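Local coordinates for NAD-dependent epimerase/dehydratase (PDB 3GPI), which is of unknown function but probably binds a nicotinamide dinucleotide in a Rossmann-type domain, as in the NAD-dependent epimerase/dehydratase family, at residues Pro64-Tyr69 against His103-Ser108; Ala57-Leu62 against Ser94-Ala99; Arg153-Tyr158 against Asn183-Asp188. One frame throughout, in Å; residues are numbered along the deposited sequence.

How the contacts relate
Contacts 1 and 3 belong to one large sheet, and contact 2 joins two of the connections between its strands. Contact 1 pairs two parallel strands; His103-Ser108 then neighbours Arg153-Tyr158 of contact 3, where Ser108 O and Phe154 N, 3.1 Å apart, probably form a hydrogen bond. Contact 2 leans on the start of contact 1 through Pro64 CG and Leu96 CD2, 3.8 Å apart, and its centre is about 14 Å from that of contact 1. Contacts 2 and 3 are separate, nearest atoms about 18 Å apart. The side chains of Val68 and Arg187 lie near a glycine-rich turn consistent with a dinucleotide site; the two ethanediols at contact 3 probably come from the crystallisation liquor.

Contact 1 (Pro64-Tyr69 against His103-Ser108); sequences PEILVY and HVFFVS
Strands 66-69 and 103-108 run side by side in parallel, with their axes 4.7 Å apart, and their backbones alternate as donor and acceptor from Leu67 N to Val107 N. The central bonds are short and met almost along the C=O axis; Tyr69 N to Phe105 O measures 2.8 Å. The first one, His103 N to Glu65 O, just before strand 66-69 begins, is long and weak. At the far end Tyr69 O is gripped twice, by Val107 N and by a water that also donates to Val107 O.

Ile66 shows how side chains fill the face it shares with His103, Val68 and Phe105. From its CB, the branch CG2 stands anti to the backbone N and meets the edge of the Phe105 ring in its plane, 3.6 Å from CD2. The other branch, CG1, lies beside the backbone N and turns at chi2 -72°, so that the tip CD1 rests 3.6 Å from His103 CB. A beta-branched residue suits this place, since its two arms reach two neighbours at once. His103 CD2 lies over one face of the Phe105 ring, towards its rim, while its two ring nitrogens bond to Ser148 and Thr150. On the reverse face Tyr69 CD2 comes within 3.7 Å of Phe106 CE1, the rings rim to rim with their planes nearly parallel (13°).

Leu67 and Tyr69 lie under helix 86-95, Phe106 packs chiefly on helix 132-143, and strand 6-9 pairs with the other edge of strand 66-69, the parallel order of a Rossmann fold.

Contact 2 (Ala57-Leu62 against Ser94-Ala99); sequences ASIVHL and SALEGA
The oxygen of a bridging water is held by two hydrogen bonds, one from each side: it accepts from Val60 N at 2.9 Å and donates to Ala95 O at 2.7 Å. Ala95 O lies at the C-terminal end of helix 86-95, where carbonyls run out of helical partners, and the water supplies one.

The Val60 side chain touches the same oxygen, its CB 3.4 Å from Ala95 O. Val60 sends CG2 anti to its own backbone N and into the bend that follows the helix, where the methyl meets Glu97 O at 3.4 Å and Ala99 N at 3.5 Å. That bend is a type II beta turn from Leu96 to Ala99, closed by Ala99 N bonding to Leu96 O at 2.9 Å. Gly98 occupies its third position with phi 117°; having no side chain, it avoids pressing on the Glu97 carbonyl and leaves the Val60 methyl its place.

Helix 86-95 belongs to the crossover from strand 66-69 to the parallel strand 103-109, and residues 57-62 lead from strand 45-47 into strand 66-69, so two connections of a Rossmann-type sheet meet here.

Ile59 supplies the buried part. Its CG1 takes the crowded position between backbone N and carbonyl carbon, chi1 69°, and the extended arm crosses Leu96 at about a right angle: CG1 lies 3.9 Å from Leu96 CD2, and the tip CD1 lies 3.9 Å from Ala95 CB, whose small size lets it settle there. Ile59 also packs on Leu46 and Leu32 of the neighbouring strands.

Contact 3 (Arg153-Tyr158 against Asn183-Asp188); sequences RFSGIY and NRIHRD. With EDO (1,2-ethanediol), chain C; EDO (1,2-ethanediol), chain B.
Strands 156-158 and 184-186 run parallel but splayed by 35°, and three of their four backbone bonds have the donor above the carbonyl plane; the last, Arg187 N to Tyr158 O at 2.8 Å, lies nearly along the C=O axis and ties helix 187-201 to the strand.

Tyr158 makes the largest single contribution. With CG in the crowded position (chi1 72°), its ring lies alongside the other strand, CE2 3.4 Å from His186 N and 3.6 Å from Arg184 CG. His186 meets it in a T-shaped stack, the imidazole edge turned to the phenol face, CD2 4.0 Å above it and planes 69° apart. A flat ring suits this place, offering His186 a face while its rim follows the backbone. Ile185, apolar to match, points with Ile157 to the other face of the sheet, its CG2 3.8 Å from Phe154 CD1. Ser155 OG sits against the Arg184 carbonyl but bonds to Thr213. Arg184 bends at chi3, NE reaching an ethanediol O1 at 2.9 Å and NH2 bonding to Thr182.

His186 is the N-cap: its ND1 accepts from Asp188 N in the ring plane at 2.9 Å. Asp188, in the first turn, has OD1 gripped side-on by Arg187 NE and NH2, a salt bridge that, with the helix start, probably stabilises its negative charge. Since ND1 is an acceptor, His186 is probably neutral, its proton on NE2.

Contact 1 (Pro64-Tyr69 against His103-Ser108)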
loop_
_atom_site.group_PDB
_atom_site.type_symbol
_atom_site.label_atom_id
_atom_site.label_comp_id
_atom_site.label_asym_id
_atom_site.label_seq_id
_atom_site.Cartn_x
_atom_site.Cartn_y
_atom_site.Cartn_z
ATOM N N PRO A 64 -9.127 -3.496 -19.960
ATOM C CA PRO A 64 -7.840 -3.010 -19.449
ATOM C C PRO A 64 -6.687 -3.937 -19.869
ATOM O O PRO A 64 -6.872 -5.155 -19.977
ATOM C CB PRO A 64 -8.035 -3.103 -17.927
ATOM C CG PRO A 64 -8.986 -4.279 -17.763
ATOM C CD PRO A 64 -9.988 -4.015 -18.871
ATOM N N GLU A 65 -5.501 -3.364 -20.070
ATOM C CA GLU A 65 -4.287 -4.160 -20.183
ATOM C C GLU A 65 -3.677 -4.398 -18.810
ATOM O O GLU A 65 -2.922 -5.352 -18.642
ATOM C CB GLU A 65 -3.277 -3.430 -21.053
ATOM C CG GLU A 65 -3.534 -3.675 -22.551
ATOM C CD GLU A 65 -4.261 -2.561 -23.285
ATOM O OE1 GLU A 65 -4.205 -1.368 -22.884
ATOM O OE2 GLU A 65 -4.854 -2.891 -24.344
ATOM N N ILE A 66 -3.978 -3.522 -17.841
ATOM C CA ILE A 66 -3.398 -3.637 -16.516
ATOM C C ILE A 66 -4.503 -3.567 -15.467
ATOM O O ILE A 66 -5.382 -2.688 -15.537
ATOM C CB ILE A 66 -2.377 -2.500 -16.242
ATOM C CG1 ILE A 66 -1.269 -2.453 -17.282
ATOM C CG2 ILE A 66 -1.806 -2.563 -14.816
ATOM C CD1 ILE A 66 -0.261 -3.566 -17.215
ATOM N N LEU A 67 -4.496 -4.524 -14.524
ATOM C CA LEU A 67 -5.329 -4.429 -13.329
ATOM C C LEU A 67 -4.474 -4.068 -12.136
ATOM O O LEU A 67 -3.468 -4.735 -11.913
ATOM C CB LEU A 67 -6.009 -5.765 -13.070
ATOM C CG LEU A 67 -6.775 -5.888 -11.743
ATOM C CD1 LEU A 67 -7.954 -4.927 -11.652
ATOM C CD2 LEU A 67 -7.243 -7.345 -11.576
ATOM N N VAL A 68 -4.855 -3.017 -11.394
ATOM C CA VAL A 68 -4.249 -2.770 -10.086
ATOM C C VAL A 68 -5.328 -3.079 -9.060
ATOM O O VAL A 68 -6.374 -2.427 -9.066
ATOM C CB VAL A 68 -3.777 -1.296 -9.926
ATOM C CG1 VAL A 68 -3.113 -1.127 -8.575
ATOM C CG2 VAL A 68 -2.817 -0.940 -11.036
ATOM N N TYR A 69 -5.088 -4.077 -8.219
ATOM C CA TYR A 69 -6.101 -4.507 -7.284
ATOM C C TYR A 69 -5.701 -4.063 -5.887
ATOM O O TYR A 69 -4.711 -4.548 -5.354
ATOM C CB TYR A 69 -6.249 -6.029 -7.366
ATOM C CG TYR A 69 -7.469 -6.564 -6.665
ATOM C CD1 TYR A 69 -8.682 -6.653 -7.327
ATOM C CD2 TYR A 69 -7.403 -6.955 -5.330
ATOM C CE1 TYR A 69 -9.804 -7.118 -6.688
ATOM C CE2 TYR A 69 -8.519 -7.449 -4.683
ATOM C CZ TYR A 69 -9.713 -7.513 -5.366
ATOM O OH TYR A 69 -10.824 -7.978 -4.715
ATOM N N HIS A 103 -0.999 -7.679 -17.177
ATOM C CA HIS A 103 -0.350 -7.703 -15.882
ATOM C C HIS A 103 -1.336 -7.360 -14.803
ATOM O O HIS A 103 -2.219 -6.529 -14.982
ATOM C CB HIS A 103 0.829 -6.716 -15.810
ATOM C CG HIS A 103 1.933 -7.182 -14.904
ATOM N ND1 HIS A 103 2.782 -8.214 -15.227
ATOM C CD2 HIS A 103 2.262 -6.812 -13.643
ATOM C CE1 HIS A 103 3.639 -8.409 -14.240
ATOM N NE2 HIS A 103 3.340 -7.575 -13.264
ATOM N N VAL A 104 -1.165 -8.019 -13.656
ATOM C CA VAL A 104 -1.905 -7.685 -12.447
ATOM C C VAL A 104 -0.948 -7.177 -11.371
ATOM O O VAL A 104 0.005 -7.856 -11.025
ATOM C CB VAL A 104 -2.635 -8.894 -11.897
ATOM C CG1 VAL A 104 -3.361 -8.517 -10.610
ATOM C CG2 VAL A 104 -3.610 -9.430 -12.914
ATOM N N PHE A 105 -1.174 -5.971 -10.855
ATOM C CA PHE A 105 -0.461 -5.473 -9.674
ATOM C C PHE A 105 -1.375 -5.642 -8.483
ATOM O O PHE A 105 -2.504 -5.109 -8.477
ATOM C CB PHE A 105 -0.057 -4.004 -9.839
ATOM C CG PHE A 105 0.964 -3.770 -10.905
ATOM C CD1 PHE A 105 2.310 -3.927 -10.615
ATOM C CD2 PHE A 105 0.603 -3.454 -12.223
ATOM C CE1 PHE A 105 3.269 -3.716 -11.577
ATOM C CE2 PHE A 105 1.583 -3.246 -13.199
ATOM C CZ PHE A 105 2.905 -3.380 -12.887
ATOM N N PHE A 106 -0.925 -6.403 -7.473
ATOM C CA PHE A 106 -1.783 -6.686 -6.350
ATOM C C PHE A 106 -1.185 -6.049 -5.109
ATOM O O PHE A 106 -0.023 -6.356 -4.763
ATOM C CB PHE A 106 -1.893 -8.208 -6.199
ATOM C CG PHE A 106 -2.666 -8.651 -4.994
ATOM C CD1 PHE A 106 -4.054 -8.660 -4.999
ATOM C CD2 PHE A 106 -1.996 -9.066 -3.852
ATOM C CE1 PHE A 106 -4.787 -9.057 -3.856
ATOM C CE2 PHE A 106 -2.704 -9.475 -2.714
ATOM C CZ PHE A 106 -4.088 -9.466 -2.709
ATOM N N VAL A 107 -1.969 -5.212 -4.428
ATOM C CA VAL A 107 -1.493 -4.538 -3.224
ATOM C C VAL A 107 -1.783 -5.431 -2.042
ATOM O O VAL A 107 -2.919 -5.641 -1.637
ATOM C CB VAL A 107 -2.113 -3.145 -3.029
ATOM C CG1 VAL A 107 -1.576 -2.479 -1.770
ATOM C CG2 VAL A 107 -1.867 -2.253 -4.266
ATOM N N SER A 108 -0.708 -5.941 -1.489
ATOM C CA SER A 108 -0.770 -6.800 -0.305
ATOM C C SER A 108 -0.243 -6.008 0.882
ATOM O O SER A 108 -0.153 -4.772 0.838
ATOM C CB SER A 108 0.088 -8.004 -0.603
ATOM O OG SER A 108 0.076 -8.971 0.458
HETATM O O HOH W 1 -5.336 -5.463 -2.619
#

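Contact 2 (Ala57-Leu62 against Ser94-Ala99)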
loop_
_atom_site.group_PDB
_atom_site.type_symbol
_atom_site.label_atom_id
_atom_site.label_comp_id
_atom_site.label_asym_id
_atom_site.label_seq_id
_atom_site.Cartn_x
_atom_site.Cartn_y
_atom_site.Cartn_z
ATOM N N ALA A 57 -20.293 -7.595 -14.389
ATOM C CA ALA A 57 -20.442 -8.008 -15.775
ATOM C C ALA A 57 -20.057 -6.925 -16.767
ATOM O O ALA A 57 -19.916 -7.232 -17.931
ATOM C CB ALA A 57 -21.869 -8.476 -16.039
ATOM N N SER A 58 -19.908 -5.675 -16.330
ATOM C CA SER A 58 -19.605 -4.566 -17.254
ATOM C C SER A 58 -18.100 -4.334 -17.392
ATOM O O SER A 58 -17.644 -3.697 -18.352
ATOM C CB SER A 58 -20.250 -3.267 -16.754
ATOM O OG SER A 58 -19.499 -2.699 -15.700
ATOM N N ILE A 59 -17.320 -4.789 -16.427
ATOM C CA ILE A 59 -15.912 -4.348 -16.390
ATOM C C ILE A 59 -15.076 -4.839 -17.576
ATOM O O ILE A 59 -14.118 -4.163 -17.973
ATOM C CB ILE A 59 -15.173 -4.624 -15.041
ATOM C CG1 ILE A 59 -14.925 -6.118 -14.771
ATOM C CG2 ILE A 59 -15.908 -3.946 -13.875
ATOM C CD1 ILE A 59 -14.086 -6.339 -13.505
ATOM N N VAL A 60 -15.398 -5.993 -18.154
ATOM C CA VAL A 60 -14.631 -6.467 -19.301
ATOM C C VAL A 60 -14.744 -5.516 -20.478
ATOM O O VAL A 60 -13.836 -5.486 -21.336
ATOM C CB VAL A 60 -15.033 -7.901 -19.682
ATOM C CG1 VAL A 60 -16.353 -7.933 -20.468
ATOM C CG2 VAL A 60 -13.923 -8.605 -20.447
ATOM N N HIS A 61 -15.809 -4.714 -20.522
ATOM C CA HIS A 61 -15.907 -3.733 -21.619
ATOM C C HIS A 61 -14.857 -2.636 -21.534
ATOM O O HIS A 61 -14.577 -1.945 -22.532
ATOM C CB HIS A 61 -17.278 -3.124 -21.687
ATOM C CG HIS A 61 -18.310 -4.022 -22.273
ATOM N ND1 HIS A 61 -19.639 -3.906 -21.942
ATOM C CD2 HIS A 61 -18.217 -5.056 -23.147
ATOM C CE1 HIS A 61 -20.329 -4.831 -22.598
ATOM N NE2 HIS A 61 -19.486 -5.539 -23.336
ATOM N N LEU A 62 -14.268 -2.454 -20.363
ATOM C CA LEU A 62 -13.170 -1.505 -20.230
ATOM C C LEU A 62 -11.896 -1.979 -20.914
ATOM O O LEU A 62 -10.983 -1.196 -21.173
ATOM C CB LEU A 62 -12.852 -1.256 -18.750
ATOM C CG LEU A 62 -13.975 -0.612 -17.944
ATOM C CD1 LEU A 62 -13.632 -0.715 -16.444
ATOM C CD2 LEU A 62 -14.163 0.823 -18.385
ATOM N N SER A 94 -12.077 -13.350 -12.914
ATOM C CA SER A 94 -13.036 -14.082 -13.719
ATOM C C SER A 94 -13.841 -13.121 -14.607
ATOM O O SER A 94 -14.075 -13.420 -15.794
ATOM C CB SER A 94 -13.986 -14.838 -12.807
ATOM O OG SER A 94 -15.000 -15.458 -13.590
ATOM N N ALA A 95 -14.229 -11.983 -14.048
ATOM C CA ALA A 95 -15.052 -10.997 -14.783
ATOM C C ALA A 95 -14.243 -10.364 -15.911
ATOM O O ALA A 95 -14.829 -9.800 -16.846
ATOM C CB ALA A 95 -15.587 -9.931 -13.860
ATOM N N LEU A 96 -12.916 -10.428 -15.827
ATOM C CA LEU A 96 -12.054 -9.852 -16.852
ATOM C C LEU A 96 -11.708 -10.838 -17.930
ATOM O O LEU A 96 -10.851 -10.546 -18.761
ATOM C CB LEU A 96 -10.768 -9.273 -16.239
ATOM C CG LEU A 96 -11.052 -7.957 -15.509
ATOM C CD1 LEU A 96 -9.852 -7.500 -14.672
ATOM C CD2 LEU A 96 -11.485 -6.840 -16.476
ATOM N N GLU A 97 -12.313 -12.030 -17.910
ATOM C CA GLU A 97 -12.128 -12.962 -18.993
ATOM C C GLU A 97 -12.652 -12.319 -20.274
ATOM O O GLU A 97 -13.863 -12.002 -20.454
ATOM C CB GLU A 97 -12.774 -14.329 -18.722
ATOM C CG GLU A 97 -12.388 -15.402 -19.737
ATOM C CD GLU A 97 -12.537 -16.822 -19.209
ATOM O OE1 GLU A 97 -12.004 -17.759 -19.837
ATOM O OE2 GLU A 97 -13.181 -16.994 -18.160
ATOM N N GLY A 98 -11.712 -12.149 -21.176
ATOM C CA GLY A 98 -11.946 -11.490 -22.455
ATOM C C GLY A 98 -11.134 -10.210 -22.599
ATOM O O GLY A 98 -10.925 -9.753 -23.718
ATOM N N ALA A 99 -10.744 -9.589 -21.482
ATOM C CA ALA A 99 -9.922 -8.373 -21.547
ATOM C C ALA A 99 -8.512 -8.752 -21.980
ATOM O O ALA A 99 -8.055 -9.874 -21.742
ATOM C CB ALA A 99 -9.859 -7.707 -20.158
HETATM O O HOH W 2 -16.991 -8.172 -16.979
#

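Contact 3 (Arg153-Tyr158 against Asn183-Asp188)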
loop_
_atom_site.group_PDB
_atom_site.type_symbol
_atom_site.label_atom_id
_atom_site.label_comp_id
_atom_site.label_asym_id
_atom_site.label_seq_id
_atom_site.Cartn_x
_atom_site.Cartn_y
_atom_site.Cartn_z
ATOM N N ARG A 153 3.859 -5.872 -1.340
ATOM C CA ARG A 153 3.525 -5.920 0.096
ATOM C C ARG A 153 3.859 -4.574 0.725
ATOM O O ARG A 153 5.033 -4.255 0.911
ATOM C CB ARG A 153 4.334 -7.028 0.772
ATOM C CG ARG A 153 3.804 -8.406 0.395
ATOM C CD ARG A 153 4.619 -9.531 1.038
ATOM N NE ARG A 153 4.141 -10.828 0.562
ATOM C CZ ARG A 153 4.885 -11.942 0.568
ATOM N NH1 ARG A 153 6.120 -11.931 1.025
ATOM N NH2 ARG A 153 4.359 -13.046 0.074
ATOM N N PHE A 154 2.814 -3.752 0.912
ATOM C CA PHE A 154 3.004 -2.407 1.452
ATOM C C PHE A 154 3.158 -2.487 2.976
ATOM O O PHE A 154 2.431 -3.255 3.634
ATOM C CB PHE A 154 1.755 -1.568 1.180
ATOM C CG PHE A 154 1.728 -0.855 -0.149
ATOM C CD1 PHE A 154 1.378 0.487 -0.183
ATOM C CD2 PHE A 154 2.020 -1.501 -1.329
ATOM C CE1 PHE A 154 1.332 1.180 -1.410
ATOM C CE2 PHE A 154 2.018 -0.803 -2.547
ATOM C CZ PHE A 154 1.656 0.521 -2.605
ATOM N N SER A 155 4.103 -1.719 3.527
ATOM C CA SER A 155 4.111 -1.495 4.974
ATOM C C SER A 155 3.001 -0.512 5.338
ATOM O O SER A 155 2.071 -0.311 4.562
ATOM C CB SER A 155 5.497 -1.066 5.403
ATOM O OG SER A 155 5.933 0.108 4.763
ATOM N N GLY A 156 3.083 0.097 6.520
ATOM C CA GLY A 156 2.011 1.007 6.934
ATOM C C GLY A 156 1.961 2.282 6.123
ATOM O O GLY A 156 2.931 3.044 6.113
ATOM N N ILE A 157 0.827 2.522 5.479
ATOM C CA ILE A 157 0.699 3.742 4.672
ATOM C C ILE A 157 0.467 4.950 5.568
ATOM O O ILE A 157 -0.340 4.887 6.516
ATOM C CB ILE A 157 -0.481 3.617 3.672
ATOM C CG1 ILE A 157 -0.247 2.417 2.758
ATOM C CG2 ILE A 157 -0.599 4.867 2.857
ATOM C CD1 ILE A 157 -1.432 2.070 1.846
ATOM N N TYR A 158 1.145 6.039 5.277
ATOM C CA TYR A 158 0.870 7.331 5.969
ATOM C C TYR A 158 0.825 8.402 4.920
ATOM O O TYR A 158 1.256 8.197 3.778
ATOM C CB TYR A 158 1.918 7.651 7.035
ATOM C CG TYR A 158 3.291 8.067 6.553
ATOM C CD1 TYR A 158 3.753 9.350 6.814
ATOM C CD2 TYR A 158 4.153 7.215 5.848
ATOM C CE1 TYR A 158 4.993 9.785 6.435
ATOM C CE2 TYR A 158 5.405 7.646 5.464
ATOM C CZ TYR A 158 5.842 8.926 5.759
ATOM O OH TYR A 158 7.090 9.338 5.398
ATOM N N ASN A 183 7.411 0.186 10.294
ATOM C CA ASN A 183 7.794 0.282 8.880
ATOM C C ASN A 183 6.695 1.041 8.197
ATOM O O ASN A 183 5.509 0.843 8.477
ATOM C CB ASN A 183 7.912 -1.095 8.265
ATOM C CG ASN A 183 8.973 -1.947 8.935
ATOM O OD1 ASN A 183 10.154 -1.850 8.628
ATOM N ND2 ASN A 183 8.544 -2.773 9.878
ATOM N N ARG A 184 7.086 1.912 7.284
ATOM C CA ARG A 184 6.077 2.791 6.628
ATOM C C ARG A 184 6.365 3.086 5.163
ATOM O O ARG A 184 7.497 2.954 4.698
ATOM C CB ARG A 184 5.975 4.157 7.347
ATOM C CG ARG A 184 7.243 5.016 7.174
ATOM C CD ARG A 184 7.410 6.218 8.140
ATOM N NE ARG A 184 7.072 5.712 9.460
ATOM C CZ ARG A 184 7.779 4.805 10.104
ATOM N NH1 ARG A 184 9.009 4.483 9.725
ATOM N NH2 ARG A 184 7.257 4.259 11.171
ATOM N N ILE A 185 5.318 3.484 4.451
ATOM C CA ILE A 185 5.443 3.974 3.092
ATOM C C ILE A 185 4.465 5.126 2.974
ATOM O O ILE A 185 3.317 5.028 3.358
ATOM C CB ILE A 185 5.176 2.820 2.058
ATOM C CG1 ILE A 185 5.438 3.283 0.610
ATOM C CG2 ILE A 185 3.777 2.243 2.209
ATOM C CD1 ILE A 185 6.959 3.450 0.251
ATOM N N HIS A 186 4.922 6.233 2.394
ATOM C CA HIS A 186 4.019 7.341 2.173
ATOM C C HIS A 186 3.079 6.991 1.017
ATOM O O HIS A 186 3.507 6.403 0.011
ATOM C CB HIS A 186 4.845 8.567 1.782
ATOM C CG HIS A 186 4.071 9.858 1.794
ATOM N ND1 HIS A 186 3.112 10.173 0.839
ATOM C CD2 HIS A 186 4.136 10.917 2.637
ATOM C CE1 HIS A 186 2.623 11.375 1.107
ATOM N NE2 HIS A 186 3.234 11.853 2.182
ATOM N N ARG A 187 1.805 7.334 1.157
ATOM C CA ARG A 187 0.819 7.125 0.088
ATOM C C ARG A 187 1.351 7.513 -1.289
ATOM O O ARG A 187 1.148 6.789 -2.270
ATOM C CB ARG A 187 -0.443 7.932 0.383
ATOM C CG ARG A 187 -1.550 7.825 -0.677
ATOM C CD ARG A 187 -2.462 9.073 -0.596
ATOM N NE ARG A 187 -1.812 10.280 -1.094
ATOM C CZ ARG A 187 -2.358 11.486 -1.101
ATOM N NH1 ARG A 187 -3.575 11.666 -0.611
ATOM N NH2 ARG A 187 -1.660 12.516 -1.546
ATOM N N ASP A 188 2.021 8.655 -1.401
ATOM C CA ASP A 188 2.438 9.108 -2.721
ATOM C C ASP A 188 3.579 8.275 -3.277
ATOM O O ASP A 188 3.694 8.117 -4.488
ATOM C CB ASP A 188 2.885 10.551 -2.690
ATOM C CG ASP A 188 1.755 11.532 -2.418
ATOM O OD1 ASP A 188 0.574 11.169 -2.339
ATOM O OD2 ASP A 188 2.079 12.743 -2.350
HETATM C C1 EDO C . 5.373 -1.802 11.141
HETATM O O1 EDO C . 4.696 -0.582 11.256
HETATM C C2 EDO C . 5.111 -2.429 9.814
HETATM O O2 EDO C . 5.522 -3.762 9.728
HETATM C C1 EDO B . 3.492 4.986 10.556
HETATM O O1 EDO B . 4.307 6.040 10.171
HETATM C C2 EDO B . 4.503 4.017 11.067
HETATM O O2 EDO B . 4.244 3.921 12.440
#